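Local coordinates for probable tRNA pseudouridine synthase D (Methanosarcina mazei, PDB 1Z2Z), which probably converts uridine-13 of transfer RNAs into pseudouridine, as a member of the TruD family of pseudouridine synthases, at residues M326-L329 with G333-F336. Sequence-based numbering, arbitrary orientation.
Sequences MNRL and GRAF
Leu329, in the last turn of helix 323-330, is tied to Arg334 by the one hydrogen bond across this contact: Arg334 N donates to Leu329 O over 3.1 Å. The bond is somewhat bent, 147° at the hydrogen. Gly333, the first residue to leave helical geometry, has positive phi, and with two bonds back into the last turn the helix ends in a Schellman motif.

Apolar contact comes from the Leu329 side chain, which points at the departing chain. Its CB lies 4.1 Å from Ala335 CB, and its CG lies equally far from Arg334 CB. The same CG sits over one face of the Arg334 guanidinium, nearer the edge of the group than its centre; a bend at chi3 (-51°) turns the otherwise extended arginine back toward the leucine, which brings its NE to 4.1 Å from Leu329 CG.

Two like charges come near each other at the surface, Arg328 NH2 lying 4.2 Å from Arg334 NH2. The guanidinium planes are inclined by 66°, so the groups do not stack.

Beyond the cap, Gly333 O accepts a hydrogen bond from Arg304, and Phe336 pairs through its backbone with Cys302, where strand 336-337 runs antiparallel to strand 301-302. The contact thus forms the turn from helix 323-330 into that two-stranded sheet.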
loop_
_atom_site.group_PDB
_atom_site.type_symbol
_atom_site.label_atom_id
_atom_site.label_comp_id
_atom_site.label_asym_id
_atom_site.label_seq_id
_atom_site.Cartn_x
_atom_site.Cartn_y
_atom_site.Cartn_z
HETATM N N MSE A 326 -10.521 -17.176 22.091
HETATM C CA MSE A 326 -10.114 -16.306 20.997
HETATM C C MSE A 326 -8.654 -15.897 21.104
HETATM O O MSE A 326 -7.875 -16.097 20.173
HETATM C CB MSE A 326 -10.990 -15.056 20.958
HETATM C CG MSE A 326 -12.385 -15.343 20.475
HETATM SE SE MSE A 326 -12.315 -16.459 18.886
HETATM C CE MSE A 326 -12.746 -18.170 19.694
ATOM N N ASN A 327 -8.287 -15.321 22.243
ATOM C CA ASN A 327 -6.916 -14.883 22.456
ATOM C C ASN A 327 -5.949 -16.051 22.300
ATOM O O ASN A 327 -4.847 -15.885 21.783
ATOM C CB ASN A 327 -6.763 -14.263 23.849
ATOM C CG ASN A 327 -5.437 -13.532 24.023
ATOM O OD1 ASN A 327 -4.828 -13.578 25.096
ATOM N ND2 ASN A 327 -4.989 -12.842 22.971
ATOM N N ARG A 328 -6.367 -17.235 22.736
ATOM C CA ARG A 328 -5.528 -18.426 22.641
ATOM C C ARG A 328 -5.221 -18.789 21.183
ATOM O O ARG A 328 -4.175 -19.367 20.889
ATOM C CB ARG A 328 -6.211 -19.596 23.357
ATOM C CG ARG A 328 -5.365 -20.857 23.486
ATOM C CD ARG A 328 -5.501 -21.773 22.271
ATOM N NE ARG A 328 -4.836 -23.060 22.486
ATOM C CZ ARG A 328 -4.978 -24.123 21.697
ATOM N NH1 ARG A 328 -4.329 -25.246 21.980
ATOM N NH2 ARG A 328 -5.772 -24.069 20.630
ATOM N N LEU A 329 -6.133 -18.441 20.278
ATOM C CA LEU A 329 -5.954 -18.710 18.851
ATOM C C LEU A 329 -5.043 -17.671 18.191
ATOM O O LEU A 329 -4.294 -17.991 17.271
ATOM C CB LEU A 329 -7.313 -18.738 18.140
ATOM C CG LEU A 329 -7.923 -20.105 17.791
ATOM C CD1 LEU A 329 -7.813 -21.054 18.970
ATOM C CD2 LEU A 329 -9.376 -19.922 17.379
ATOM N N GLY A 333 -1.775 -18.107 15.636
ATOM C CA GLY A 333 -1.915 -17.668 14.262
ATOM C C GLY A 333 -3.097 -18.297 13.559
ATOM O O GLY A 333 -2.949 -18.865 12.478
ATOM N N ARG A 334 -4.275 -18.212 14.173
ATOM C CA ARG A 334 -5.469 -18.774 13.559
ATOM C C ARG A 334 -6.631 -17.792 13.609
ATOM O O ARG A 334 -7.738 -18.106 13.172
ATOM C CB ARG A 334 -5.877 -20.092 14.230
ATOM C CG ARG A 334 -6.615 -21.013 13.254
ATOM C CD ARG A 334 -7.473 -22.076 13.914
ATOM N NE ARG A 334 -6.767 -22.849 14.930
ATOM C CZ ARG A 334 -7.329 -23.828 15.631
ATOM N NH1 ARG A 334 -8.599 -24.152 15.414
ATOM N NH2 ARG A 334 -6.634 -24.457 16.567
ATOM N N ALA A 335 -6.367 -16.608 14.151
ATOM C CA ALA A 335 -7.364 -15.544 14.258
ATOM C C ALA A 335 -6.629 -14.202 14.291
ATOM O O ALA A 335 -5.432 -14.144 14.596
ATOM C CB ALA A 335 -8.203 -15.724 15.521
ATOM N N PHE A 336 -7.350 -13.129 13.974
ATOM C CA PHE A 336 -6.778 -11.783 13.936
ATOM C C PHE A 336 -7.853 -10.766 14.304
ATOM O O PHE A 336 -8.982 -10.868 13.827
ATOM C CB PHE A 336 -6.265 -11.440 12.517
ATOM C CG PHE A 336 -5.558 -12.574 11.823
ATOM C CD1 PHE A 336 -6.282 -13.591 11.200
ATOM C CD2 PHE A 336 -4.169 -12.658 11.840
ATOM C CE1 PHE A 336 -5.630 -14.675 10.621
ATOM C CE2 PHE A 336 -3.512 -13.736 11.263
ATOM C CZ PHE A 336 -4.243 -14.747 10.652
#